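Local structure of ribonucleoside-diphosphate reductase (Pseudomonas aeruginosa, 5IM3) at residues 358-363 against 773-778; 352-357 against 777-782; 301-306 against 321-326. The protein probably reduces ribonucleoside diphosphates to the deoxyribonucleotides needed for DNA synthesis, and binds dATP as an allosteric effector. All coordinates share one frame; numbering follows the deposited sequence.

Contact 1: 358-363 against 773-778; sequences PTLFNA and ATIANI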
ATOM      1  N   PRO A 358     -17.614  39.695 -21.953  1.00 47.63           N
ATOM      2  CA  PRO A 358     -18.634  39.850 -23.006  1.00 50.37           C
ATOM      3  C   PRO A 358     -18.914  41.298 -23.361  1.00 47.67           C
ATOM      4  O   PRO A 358     -19.135  41.606 -24.538  1.00 47.91           O
ATOM      5  CB  PRO A 358     -19.869  39.148 -22.416  1.00 48.78           C
ATOM      6  CG  PRO A 358     -19.655  39.153 -20.958  1.00 52.20           C
ATOM      7  CD  PRO A 358     -18.168  39.044 -20.753  1.00 50.34           C
ATOM      8  N   THR A 359     -18.918  42.205 -22.382  1.00 42.14           N
ATOM      9  CA  THR A 359     -19.100  43.615 -22.701  1.00 44.46           C
ATOM     10  C   THR A 359     -17.975  44.107 -23.602  1.00 44.66           C
ATOM     11  O   THR A 359     -18.223  44.699 -24.657  1.00 44.90           O
ATOM     12  CB  THR A 359     -19.173  44.451 -21.421  1.00 44.78           C
ATOM     13  OG1 THR A 359     -20.367  44.124 -20.702  1.00 43.02           O
ATOM     14  CG2 THR A 359     -19.188  45.941 -21.743  1.00 43.35           C
ATOM     15  N   LEU A 360     -16.727  43.848 -23.207  1.00 45.56           N
ATOM     16  CA  LEU A 360     -15.588  44.257 -24.022  1.00 47.30           C
ATOM     17  C   LEU A 360     -15.700  43.738 -25.448  1.00 50.46           C
ATOM     18  O   LEU A 360     -15.344  44.439 -26.403  1.00 47.91           O
ATOM     19  CB  LEU A 360     -14.290  43.761 -23.385  1.00 48.57           C
ATOM     20  CG  LEU A 360     -13.875  44.446 -22.084  1.00 49.13           C
ATOM     21  CD1 LEU A 360     -12.608  43.806 -21.565  1.00 47.92           C
ATOM     22  CD2 LEU A 360     -13.683  45.948 -22.296  1.00 49.42           C
ATOM     23  N   PHE A 361     -16.202  42.514 -25.614  1.00 49.20           N
ATOM     24  CA  PHE A 361     -16.202  41.891 -26.930  1.00 51.69           C
ATOM     25  C   PHE A 361     -17.353  42.378 -27.804  1.00 51.44           C
ATOM     26  O   PHE A 361     -17.186  42.515 -29.022  1.00 49.15           O
ATOM     27  CB  PHE A 361     -16.264  40.369 -26.785  1.00 54.77           C
ATOM     28  CG  PHE A 361     -15.953  39.632 -28.052  1.00 58.84           C
ATOM     29  CD1 PHE A 361     -16.966  39.244 -28.913  1.00 61.96           C
ATOM     30  CD2 PHE A 361     -14.643  39.331 -28.390  1.00 60.58           C
ATOM     31  CE1 PHE A 361     -16.681  38.566 -30.085  1.00 64.31           C
ATOM     32  CE2 PHE A 361     -14.353  38.656 -29.562  1.00 62.96           C
ATOM     33  CZ  PHE A 361     -15.373  38.272 -30.410  1.00 64.42           C
ATOM     34  N   ASN A 362     -18.517  42.654 -27.213  1.00 47.48           N
ATOM     35  CA  ASN A 362     -19.727  42.876 -27.990  1.00 46.38           C
ATOM     36  C   ASN A 362     -20.265  44.296 -27.941  1.00 42.21           C
ATOM     37  O   ASN A 362     -21.054  44.657 -28.816  1.00 42.83           O
ATOM     38  CB  ASN A 362     -20.831  41.920 -27.525  1.00 43.94           C
ATOM     39  CG  ASN A 362     -20.493  40.479 -27.812  1.00 46.66           C
ATOM     40  OD1 ASN A 362     -19.946  40.157 -28.867  1.00 46.99           O
ATOM     41  ND2 ASN A 362     -20.800  39.604 -26.868  1.00 45.72           N
ATOM     42  N   ALA A 363     -19.879  45.102 -26.956  1.00 44.00           N
ATOM     43  CA  ALA A 363     -20.383  46.467 -26.896  1.00 47.70           C
ATOM     44  C   ALA A 363     -20.033  47.198 -28.183  1.00 47.53           C
ATOM     45  O   ALA A 363     -18.912  47.088 -28.684  1.00 49.95           O
ATOM     46  CB  ALA A 363     -19.806  47.197 -25.685  1.00 47.27           C
ATOM     47  N   ALA A 773      -9.811  36.434 -15.038  1.00 57.36           N
ATOM     48  CA  ALA A 773      -8.675  35.904 -15.787  1.00 58.76           C
ATOM     49  C   ALA A 773      -8.215  36.867 -16.879  1.00 59.57           C
ATOM     50  O   ALA A 773      -7.085  37.368 -16.854  1.00 59.73           O
ATOM     51  CB  ALA A 773      -9.048  34.549 -16.391  1.00 60.91           C
ATOM     52  N   THR A 774      -9.087  37.141 -17.849  1.00 54.50           N
ATOM     53  CA  THR A 774      -8.674  37.917 -19.013  1.00 54.71           C
ATOM     54  C   THR A 774      -8.440  39.382 -18.656  1.00 52.74           C
ATOM     55  O   THR A 774      -7.413  39.962 -19.030  1.00 51.56           O
ATOM     56  CB  THR A 774      -9.717  37.790 -20.122  1.00 54.50           C
ATOM     57  OG1 THR A 774      -9.873  36.411 -20.474  1.00 56.48           O
ATOM     58  CG2 THR A 774      -9.292  38.576 -21.357  1.00 58.36           C
ATOM     59  N   ILE A 775      -9.377  40.001 -17.930  1.00 48.41           N
ATOM     60  CA  ILE A 775      -9.313  41.445 -17.727  1.00 51.02           C
ATOM     61  C   ILE A 775      -8.203  41.842 -16.759  1.00 51.09           C
ATOM     62  O   ILE A 775      -7.720  42.979 -16.813  1.00 50.14           O
ATOM     63  CB  ILE A 775     -10.674  41.996 -17.253  1.00 49.25           C
ATOM     64  CG1 ILE A 775     -11.094  41.371 -15.923  1.00 47.73           C
ATOM     65  CG2 ILE A 775     -11.739  41.755 -18.322  1.00 50.84           C
ATOM     66  CD1 ILE A 775     -12.400  41.931 -15.377  1.00 48.74           C
ATOM     67  N   ALA A 776      -7.784  40.943 -15.867  1.00 50.03           N
ATOM     68  CA  ALA A 776      -6.589  41.204 -15.073  1.00 51.64           C
ATOM     69  C   ALA A 776      -5.340  41.168 -15.945  1.00 54.42           C
ATOM     70  O   ALA A 776      -4.439  41.997 -15.786  1.00 54.09           O
ATOM     71  CB  ALA A 776      -6.481  40.193 -13.930  1.00 50.27           C
ATOM     72  N   ASN A 777      -5.276  40.215 -16.879  1.00 58.02           N
ATOM     73  CA  ASN A 777      -4.172  40.184 -17.833  1.00 60.96           C
ATOM     74  C   ASN A 777      -4.176  41.420 -18.722  1.00 60.82           C
ATOM     75  O   ASN A 777      -3.113  41.946 -19.070  1.00 63.34           O
ATOM     76  CB  ASN A 777      -4.253  38.921 -18.691  1.00 65.10           C
ATOM     77  CG  ASN A 777      -3.921  37.665 -17.915  1.00 66.84           C
ATOM     78  OD1 ASN A 777      -3.814  37.685 -16.687  1.00 67.38           O
ATOM     79  ND2 ASN A 777      -3.755  36.560 -18.628  1.00 68.31           N
ATOM     80  N   ILE A 778      -5.363  41.890 -19.117  1.00 58.78           N
ATOM     81  CA  ILE A 778      -5.438  43.083 -19.955  1.00 60.42           C
ATOM     82  C   ILE A 778      -4.882  44.287 -19.205  1.00 58.13           C
ATOM     83  O   ILE A 778      -4.142  45.099 -19.770  1.00 60.56           O
ATOM     84  CB  ILE A 778      -6.887  43.323 -20.421  1.00 60.18           C
ATOM     85  CG1 ILE A 778      -7.338  42.194 -21.352  1.00 60.30           C
ATOM     86  CG2 ILE A 778      -7.012  44.672 -21.131  1.00 62.55           C
ATOM     87  CD1 ILE A 778      -8.812  42.227 -21.690  1.00 58.40           C
TER

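Contact 2: 352-357 against 777-782; sequences DYMSST and NITGVS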
ATOM      1  N   ASP A 352      -8.602  51.884 -14.644  1.00 54.84           N
ATOM      2  CA  ASP A 352      -9.205  52.055 -13.326  1.00 56.21           C
ATOM      3  C   ASP A 352     -10.310  51.034 -13.087  1.00 56.48           C
ATOM      4  O   ASP A 352     -10.504  50.580 -11.951  1.00 52.64           O
ATOM      5  CB  ASP A 352      -9.760  53.472 -13.182  1.00 59.18           C
ATOM      6  CG  ASP A 352      -8.671  54.515 -13.031  1.00 63.16           C
ATOM      7  OD1 ASP A 352      -7.477  54.150 -13.076  1.00 63.66           O
ATOM      8  OD2 ASP A 352      -9.015  55.706 -12.874  1.00 64.93           O
ATOM      9  N   TYR A 353     -11.036  50.670 -14.142  1.00 55.73           N
ATOM     10  CA  TYR A 353     -12.099  49.679 -14.100  1.00 53.50           C
ATOM     11  C   TYR A 353     -12.123  49.001 -15.459  1.00 52.52           C
ATOM     12  O   TYR A 353     -11.713  49.590 -16.462  1.00 53.91           O
ATOM     13  CB  TYR A 353     -13.453  50.326 -13.765  1.00 55.51           C
ATOM     14  CG  TYR A 353     -14.673  49.548 -14.215  1.00 54.56           C
ATOM     15  CD1 TYR A 353     -15.221  49.740 -15.480  1.00 53.84           C
ATOM     16  CD2 TYR A 353     -15.291  48.637 -13.369  1.00 52.15           C
ATOM     17  CE1 TYR A 353     -16.342  49.033 -15.891  1.00 52.74           C
ATOM     18  CE2 TYR A 353     -16.410  47.928 -13.770  1.00 53.42           C
ATOM     19  CZ  TYR A 353     -16.931  48.132 -15.031  1.00 51.81           C
ATOM     20  OH  TYR A 353     -18.042  47.427 -15.430  1.00 50.32           O
ATOM     21  N   MET A 354     -12.579  47.752 -15.491  1.00 53.36           N
ATOM     22  CA  MET A 354     -12.643  47.012 -16.744  1.00 52.32           C
ATOM     23  C   MET A 354     -13.959  46.257 -16.805  1.00 53.55           C
ATOM     24  O   MET A 354     -14.278  45.483 -15.900  1.00 55.70           O
ATOM     25  CB  MET A 354     -11.462  46.045 -16.882  1.00 52.42           C
ATOM     26  CG  MET A 354     -11.308  45.460 -18.278  1.00 51.73           C
ATOM     27  SD  MET A 354     -11.185  46.715 -19.574  1.00 55.05           S
ATOM     28  CE  MET A 354      -9.703  47.593 -19.077  1.00 53.24           C
ATOM     29  N   SER A 355     -14.714  46.489 -17.872  1.00 54.22           N
ATOM     30  CA  SER A 355     -15.941  45.748 -18.088  1.00 52.21           C
ATOM     31  C   SER A 355     -15.629  44.268 -18.267  1.00 53.03           C
ATOM     32  O   SER A 355     -14.495  43.871 -18.549  1.00 50.36           O
ATOM     33  CB  SER A 355     -16.677  46.289 -19.314  1.00 52.75           C
ATOM     34  OG  SER A 355     -16.894  47.685 -19.197  1.00 50.91           O
ATOM     35  N   SER A 356     -16.659  43.445 -18.095  1.00 52.11           N
ATOM     36  CA  SER A 356     -16.499  42.010 -18.245  1.00 52.60           C
ATOM     37  C   SER A 356     -16.140  41.658 -19.687  1.00 53.24           C
ATOM     38  O   SER A 356     -16.325  42.447 -20.618  1.00 52.78           O
ATOM     39  CB  SER A 356     -17.782  41.288 -17.842  1.00 52.72           C
ATOM     40  OG  SER A 356     -18.854  41.689 -18.676  1.00 54.18           O
ATOM     41  N   THR A 357     -15.628  40.442 -19.856  1.00 52.69           N
ATOM     42  CA  THR A 357     -15.254  39.935 -21.176  1.00 53.75           C
ATOM     43  C   THR A 357     -16.359  40.073 -22.217  1.00 52.19           C
ATOM     44  O   THR A 357     -16.065  40.538 -23.330  1.00 52.03           O
ATOM     45  CB  THR A 357     -14.807  38.474 -21.016  1.00 55.81           C
ATOM     46  OG1 THR A 357     -13.432  38.447 -20.600  1.00 57.72           O
ATOM     47  CG2 THR A 357     -14.959  37.683 -22.310  1.00 55.24           C
ATOM     48  N   ASN A 777      -5.276  40.215 -16.879  1.00 58.02           N
ATOM     49  CA  ASN A 777      -4.172  40.184 -17.833  1.00 60.96           C
ATOM     50  C   ASN A 777      -4.176  41.420 -18.722  1.00 60.82           C
ATOM     51  O   ASN A 777      -3.113  41.946 -19.070  1.00 63.34           O
ATOM     52  CB  ASN A 777      -4.253  38.921 -18.691  1.00 65.10           C
ATOM     53  CG  ASN A 777      -3.921  37.665 -17.915  1.00 66.84           C
ATOM     54  OD1 ASN A 777      -3.814  37.685 -16.687  1.00 67.38           O
ATOM     55  ND2 ASN A 777      -3.755  36.560 -18.628  1.00 68.31           N
ATOM     56  N   ILE A 778      -5.363  41.890 -19.117  1.00 58.78           N
ATOM     57  CA  ILE A 778      -5.438  43.083 -19.955  1.00 60.42           C
ATOM     58  C   ILE A 778      -4.882  44.287 -19.205  1.00 58.13           C
ATOM     59  O   ILE A 778      -4.142  45.099 -19.770  1.00 60.56           O
ATOM     60  CB  ILE A 778      -6.887  43.323 -20.421  1.00 60.18           C
ATOM     61  CG1 ILE A 778      -7.338  42.194 -21.352  1.00 60.30           C
ATOM     62  CG2 ILE A 778      -7.012  44.672 -21.131  1.00 62.55           C
ATOM     63  CD1 ILE A 778      -8.812  42.227 -21.690  1.00 58.40           C
ATOM     64  N   THR A 779      -5.221  44.415 -17.926  1.00 55.86           N
ATOM     65  CA  THR A 779      -4.797  45.548 -17.116  1.00 56.91           C
ATOM     66  C   THR A 779      -3.470  45.313 -16.405  1.00 56.93           C
ATOM     67  O   THR A 779      -2.918  46.258 -15.833  1.00 58.39           O
ATOM     68  CB  THR A 779      -5.875  45.885 -16.079  1.00 55.28           C
ATOM     69  OG1 THR A 779      -6.126  44.739 -15.258  1.00 51.59           O
ATOM     70  CG2 THR A 779      -7.170  46.313 -16.770  1.00 56.02           C
ATOM     71  N   GLY A 780      -2.954  44.088 -16.417  1.00 62.42           N
ATOM     72  CA  GLY A 780      -1.639  43.807 -15.866  1.00 61.74           C
ATOM     73  C   GLY A 780      -1.581  43.688 -14.360  1.00 60.67           C
ATOM     74  O   GLY A 780      -0.575  44.080 -13.753  1.00 61.96           O
ATOM     75  N   VAL A 781      -2.623  43.142 -13.732  1.00 51.02           N
ATOM     76  CA  VAL A 781      -2.703  43.032 -12.282  1.00 48.03           C
ATOM     77  C   VAL A 781      -3.017  41.586 -11.908  1.00 45.58           C
ATOM     78  O   VAL A 781      -3.237  40.733 -12.768  1.00 44.20           O
ATOM     79  CB  VAL A 781      -3.754  43.993 -11.683  1.00 50.30           C
ATOM     80  CG1 VAL A 781      -3.387  45.446 -11.998  1.00 51.68           C
ATOM     81  CG2 VAL A 781      -5.152  43.660 -12.207  1.00 47.55           C
ATOM     82  N   SER A 782      -3.027  41.321 -10.605  1.00 48.75           N
ATOM     83  CA  SER A 782      -3.312  39.984 -10.106  1.00 50.90           C
ATOM     84  C   SER A 782      -4.805  39.670 -10.214  1.00 48.97           C
ATOM     85  O   SER A 782      -5.649  40.558 -10.342  1.00 48.06           O
ATOM     86  CB  SER A 782      -2.849  39.839  -8.655  1.00 50.53           C
ATOM     87  OG  SER A 782      -3.422  40.838  -7.828  1.00 52.85           O
TER

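Contact 3: 301-306 against 321-326; sequences QTLYDR and IFFMRV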
ATOM      1  N   GLN A 301      -1.170  41.617 -26.325  1.00 68.28           N
ATOM      2  CA  GLN A 301      -1.397  40.353 -27.014  1.00 71.31           C
ATOM      3  C   GLN A 301      -2.828  39.870 -26.824  1.00 66.72           C
ATOM      4  O   GLN A 301      -3.477  39.432 -27.779  1.00 65.82           O
ATOM      5  CB  GLN A 301      -0.413  39.297 -26.503  1.00 76.97           C
ATOM      6  CG  GLN A 301       0.891  39.232 -27.278  1.00 82.61           C
ATOM      7  CD  GLN A 301       0.776  38.393 -28.536  1.00 85.38           C
ATOM      8  OE1 GLN A 301       0.362  38.881 -29.590  1.00 84.08           O
ATOM      9  NE2 GLN A 301       1.140  37.118 -28.430  1.00 87.14           N
ATOM     10  N   THR A 302      -3.338  39.950 -25.591  1.00 57.74           N
ATOM     11  CA  THR A 302      -4.680  39.453 -25.304  1.00 55.13           C
ATOM     12  C   THR A 302      -5.724  40.188 -26.135  1.00 52.20           C
ATOM     13  O   THR A 302      -6.568  39.565 -26.790  1.00 49.21           O
ATOM     14  CB  THR A 302      -4.985  39.604 -23.814  1.00 55.18           C
ATOM     15  OG1 THR A 302      -4.048  38.835 -23.051  1.00 55.16           O
ATOM     16  CG2 THR A 302      -6.403  39.134 -23.501  1.00 51.60           C
ATOM     17  N   LEU A 303      -5.690  41.520 -26.108  1.00 52.11           N
ATOM     18  CA  LEU A 303      -6.649  42.303 -26.879  1.00 51.31           C
ATOM     19  C   LEU A 303      -6.490  42.050 -28.371  1.00 51.18           C
ATOM     20  O   LEU A 303      -7.471  41.796 -29.077  1.00 51.74           O
ATOM     21  CB  LEU A 303      -6.482  43.791 -26.562  1.00 51.29           C
ATOM     22  CG  LEU A 303      -6.863  44.214 -25.140  1.00 51.66           C
ATOM     23  CD1 LEU A 303      -6.566  45.687 -24.916  1.00 52.45           C
ATOM     24  CD2 LEU A 303      -8.330  43.918 -24.856  1.00 48.98           C
ATOM     25  N   TYR A 304      -5.254  42.104 -28.868  1.00 54.04           N
ATOM     26  CA  TYR A 304      -5.026  41.965 -30.303  1.00 56.49           C
ATOM     27  C   TYR A 304      -5.468  40.600 -30.806  1.00 60.15           C
ATOM     28  O   TYR A 304      -6.053  40.493 -31.889  1.00 61.66           O
ATOM     29  CB  TYR A 304      -3.552  42.193 -30.628  1.00 58.73           C
ATOM     30  CG  TYR A 304      -3.222  41.988 -32.089  1.00 58.96           C
ATOM     31  CD1 TYR A 304      -3.294  43.041 -32.991  1.00 59.12           C
ATOM     32  CD2 TYR A 304      -2.843  40.740 -32.569  1.00 59.44           C
ATOM     33  CE1 TYR A 304      -2.999  42.858 -34.328  1.00 60.22           C
ATOM     34  CE2 TYR A 304      -2.545  40.548 -33.903  1.00 60.67           C
ATOM     35  CZ  TYR A 304      -2.624  41.610 -34.779  1.00 61.88           C
ATOM     36  OH  TYR A 304      -2.327  41.418 -36.108  1.00 64.22           O
ATOM     37  N   ASP A 305      -5.190  39.544 -30.041  1.00 62.73           N
ATOM     38  CA  ASP A 305      -5.473  38.198 -30.524  1.00 63.44           C
ATOM     39  C   ASP A 305      -6.971  37.936 -30.609  1.00 62.33           C
ATOM     40  O   ASP A 305      -7.436  37.294 -31.557  1.00 62.20           O
ATOM     41  CB  ASP A 305      -4.805  37.159 -29.622  1.00 65.10           C
ATOM     42  CG  ASP A 305      -3.291  37.182 -29.725  1.00 67.83           C
ATOM     43  OD1 ASP A 305      -2.762  37.789 -30.679  1.00 67.75           O
ATOM     44  OD2 ASP A 305      -2.630  36.579 -28.851  1.00 70.27           O
ATOM     45  N   ARG A 306      -7.745  38.430 -29.643  1.00 68.22           N
ATOM     46  CA  ARG A 306      -9.124  37.979 -29.482  1.00 69.46           C
ATOM     47  C   ARG A 306     -10.170  39.081 -29.399  1.00 68.08           C
ATOM     48  O   ARG A 306     -11.346  38.783 -29.633  1.00 68.21           O
ATOM     49  CB  ARG A 306      -9.249  37.097 -28.229  1.00 71.67           C
ATOM     50  CG  ARG A 306      -8.502  35.774 -28.345  1.00 75.36           C
ATOM     51  CD  ARG A 306      -8.712  34.881 -27.129  1.00 78.36           C
ATOM     52  NE  ARG A 306      -8.137  35.449 -25.911  1.00 81.09           N
ATOM     53  CZ  ARG A 306      -7.970  34.776 -24.776  1.00 82.96           C
ATOM     54  NH1 ARG A 306      -8.327  33.498 -24.694  1.00 83.89           N
ATOM     55  NH2 ARG A 306      -7.440  35.377 -23.718  1.00 82.91           N
ATOM     56  N   ILE A 321      -9.034  53.161 -29.756  1.00 55.25           N
ATOM     57  CA  ILE A 321     -10.306  53.127 -30.465  1.00 54.90           C
ATOM     58  C   ILE A 321     -11.142  51.949 -29.985  1.00 53.07           C
ATOM     59  O   ILE A 321     -12.375  52.033 -29.937  1.00 52.24           O
ATOM     60  CB  ILE A 321     -10.054  53.092 -31.986  1.00 57.27           C
ATOM     61  CG1 ILE A 321      -9.657  54.495 -32.471  1.00 59.00           C
ATOM     62  CG2 ILE A 321     -11.278  52.575 -32.743  1.00 55.65           C
ATOM     63  CD1 ILE A 321      -9.265  54.572 -33.938  1.00 59.91           C
ATOM     64  N   PHE A 322     -10.496  50.842 -29.615  1.00 49.80           N
ATOM     65  CA  PHE A 322     -11.214  49.736 -28.992  1.00 50.90           C
ATOM     66  C   PHE A 322     -11.931  50.198 -27.729  1.00 49.84           C
ATOM     67  O   PHE A 322     -13.134  49.969 -27.566  1.00 49.20           O
ATOM     68  CB  PHE A 322     -10.244  48.593 -28.678  1.00 52.41           C
ATOM     69  CG  PHE A 322     -10.799  47.568 -27.725  1.00 49.47           C
ATOM     70  CD1 PHE A 322     -11.723  46.628 -28.152  1.00 49.67           C
ATOM     71  CD2 PHE A 322     -10.389  47.544 -26.403  1.00 50.15           C
ATOM     72  CE1 PHE A 322     -12.229  45.683 -27.274  1.00 48.87           C
ATOM     73  CE2 PHE A 322     -10.889  46.603 -25.521  1.00 47.99           C
ATOM     74  CZ  PHE A 322     -11.809  45.670 -25.957  1.00 48.16           C
ATOM     75  N   PHE A 323     -11.205  50.864 -26.827  1.00 52.52           N
ATOM     76  CA  PHE A 323     -11.831  51.352 -25.604  1.00 52.86           C
ATOM     77  C   PHE A 323     -12.923  52.365 -25.908  1.00 51.95           C
ATOM     78  O   PHE A 323     -13.933  52.420 -25.197  1.00 50.69           O
ATOM     79  CB  PHE A 323     -10.777  51.970 -24.679  1.00 52.97           C
ATOM     80  CG  PHE A 323      -9.871  50.962 -24.026  1.00 55.36           C
ATOM     81  CD1 PHE A 323     -10.383  49.801 -23.469  1.00 53.60           C
ATOM     82  CD2 PHE A 323      -8.501  51.178 -23.968  1.00 56.98           C
ATOM     83  CE1 PHE A 323      -9.553  48.874 -22.870  1.00 53.12           C
ATOM     84  CE2 PHE A 323      -7.665  50.253 -23.367  1.00 55.94           C
ATOM     85  CZ  PHE A 323      -8.196  49.096 -22.818  1.00 56.54           C
ATOM     86  N   MET A 324     -12.746  53.162 -26.962  1.00 49.36           N
ATOM     87  CA  MET A 324     -13.762  54.143 -27.322  1.00 53.34           C
ATOM     88  C   MET A 324     -15.002  53.462 -27.894  1.00 51.53           C
ATOM     89  O   MET A 324     -16.126  53.919 -27.659  1.00 52.64           O
ATOM     90  CB  MET A 324     -13.181  55.153 -28.316  1.00 54.26           C
ATOM     91  CG  MET A 324     -14.136  56.267 -28.725  1.00 56.59           C
ATOM     92  SD  MET A 324     -14.704  57.277 -27.338  1.00 58.90           S
ATOM     93  CE  MET A 324     -13.224  58.222 -26.979  1.00 58.79           C
ATOM     94  N   ARG A 325     -14.823  52.367 -28.641  1.00 52.34           N
ATOM     95  CA  ARG A 325     -15.980  51.625 -29.137  1.00 53.11           C
ATOM     96  C   ARG A 325     -16.808  51.074 -27.986  1.00 52.19           C
ATOM     97  O   ARG A 325     -18.040  51.153 -27.999  1.00 55.66           O
ATOM     98  CB  ARG A 325     -15.552  50.476 -30.052  1.00 53.28           C
ATOM     99  CG  ARG A 325     -16.600  49.344 -30.075  1.00 54.76           C
ATOM    100  CD  ARG A 325     -16.346  48.305 -31.134  1.00 53.58           C
ATOM    101  NE  ARG A 325     -15.215  47.433 -30.821  1.00 54.16           N
ATOM    102  CZ  ARG A 325     -15.272  46.368 -30.026  1.00 54.69           C
ATOM    103  NH1 ARG A 325     -16.403  46.025 -29.419  1.00 55.91           N
ATOM    104  NH2 ARG A 325     -14.183  45.640 -29.827  1.00 55.51           N
ATOM    105  N   VAL A 326     -16.146  50.469 -27.000  1.00 52.70           N
ATOM    106  CA  VAL A 326     -16.874  49.900 -25.871  1.00 52.09           C
ATOM    107  C   VAL A 326     -17.611  51.002 -25.125  1.00 51.52           C
ATOM    108  O   VAL A 326     -18.785  50.853 -24.761  1.00 50.44           O
ATOM    109  CB  VAL A 326     -15.912  49.131 -24.943  1.00 48.96           C
ATOM    110  CG1 VAL A 326     -16.676  48.489 -23.789  1.00 49.95           C
ATOM    111  CG2 VAL A 326     -15.149  48.078 -25.728  1.00 47.47           C
TER

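Contact 1: 358-363 against 773-778
Leu360 is stretched out toward helix 773-779: its CG stands opposite its own carbonyl carbon (chi1 -70°), and the second torsion then carries CD1 onward in an extended line. That methyl meets two isoleucines one helical turn apart. Ile775 holds CG1 between its backbone N and carbonyl carbon (chi1 61°), which leaves the shorter branch, CG2, to do the touching, and Leu360 CD1 sits 3.9 Å from Ile775 CG2. These two side chains run crosswise, close to a right angle. Ile778 behaves differently. Its longer branch is extended and comes at the leucine tip to tip, with Ile778 CD1 4.1 Å from Leu360 CD1.

The contact is therefore one leucine methyl resting against two isoleucine methyls, all buried, with dispersion and the exclusion of water as the forces available to it. It is small, burying 78 Å² in all, and neighbours complete the apolar patch: Met354 lies against both Leu360 and Ile775, Phe322 against Leu360, and Leu303 against Ile778. Thr359, beside the leucine, turns its hydroxyl to the carbonyl of Leu370, while the end of helix 357-362 is tied to helix 319-330 by a hydrogen bond from Arg325 to the carbonyl of Ala363.

Two short helices far apart in sequence thus meet through their hydrophobic sides where the all-alpha domain joins the barrel domain. This is a seam of the large-subunit fold of ribonucleotide reductase, in which a helical domain packs onto the ten-stranded alpha/beta barrel.

Contact 2: 352-357 against 777-782
Met354 gives up more surface here than any other residue, 56 Å², and does so through the far end of its chain. Its CG is opposite the backbone N (chi1 -168°), after which bends at both of the next torsions fold the thioether over, so that the CE methyl rather than the sulfur leads toward helix 773-779. There Met354 CE lies 3.7 Å from Thr779 CG2. The methionine and the threonine run alongside one another, pointing opposite ways, and touch methyl to methyl.

The hydroxyl of Thr779 is engaged on its own helix. A chi1 of 58° places OG1 between the backbone N and the carbonyl carbon, where it is hydrogen-bonded to the carbonyls of Ile775 and Ala776 in the preceding turn, and CG2, the other branch, meets the methionine.

Met354 belongs to strand 353-355, which pairs antiparallel with strand 600-608 in the sheet of the barrel domain; its backbone is hydrogen-bonded to Ser606. The side chain thus extends from a strand of that sheet to the last turn of a helix. Just beyond Thr779 the helix ends at Gly780, whose positive phi of 79° turns the chain out of helical geometry.

Ile778 makes the looser part of the contact, with Ile778 CG2 4.5 Å from Met354 CE. Met663, on strand 659-663, touches both Met354 and Thr779, while Leu348 of helix 337-349 packs against the methionine as well.

Contact 3: 301-306 against 321-326
The Phe322 ring has Val326 CG2 over one face, 4.0 Å above the plane and shifted toward the rim, and it takes a methyl of Leu303 from the other helix. Leu303 CD2 comes to 3.8 Å from Phe322 CE2, and the neighbouring ring carbon CZ is scarcely farther away. Phe308 adds an edge-to-face ring pair with Phe322. The second flat group, Phe323, is met more loosely: Leu303 CD1 approaches Phe323 CZ at 4.3 Å.

One leucine thus divides its two methyls between two consecutive phenylalanines. Its CG lies opposite the carbonyl carbon (chi1 -67°), which aims the forked end at helix 319-330. Phe322 answers with its ring swung opposite the backbone N (chi1 165°), and the leucine lies roughly perpendicular to the phenylalanine side chain.

Both helices belong to the all-alpha domain of the reductase, where 297-307 and 319-330 are successive helices, with the two short strands 310-311 and 314-315 in the connection. Helix 297-307 widens into a pi-type turn at 303-306.

Phe295 fills in beside both Leu303 and Phe323. Farther from the contact, Arg325 forms a salt bridge with Glu317. Tyr304 is held separately: its hydroxyl is hydrogen-bonded to Glu234, and Arg315 makes a cation-pi contact with its ring.

Contact 3 comes first along the chain and closes a short loop of 14 residues, joining two successive helices of the all-alpha domain. The chain then opens contact 2 at strand 353-355 and, directly after it, contact 1 at helix 357-362. Both stay open for more than 400 residues until helix 773-779 closes them, contact 1 first and contact 2 next, so contact 1 nests within contact 2 and they share Asn777 and Ile778. Contact 3 lies outside both in sequence, yet meets them in space: Ile778 CD1 is 3.6 Å from Leu303 CD2. Contacts 1 and 2 join the all-alpha and barrel ranges, while contact 3 holds two helices of the all-alpha domain together beside them.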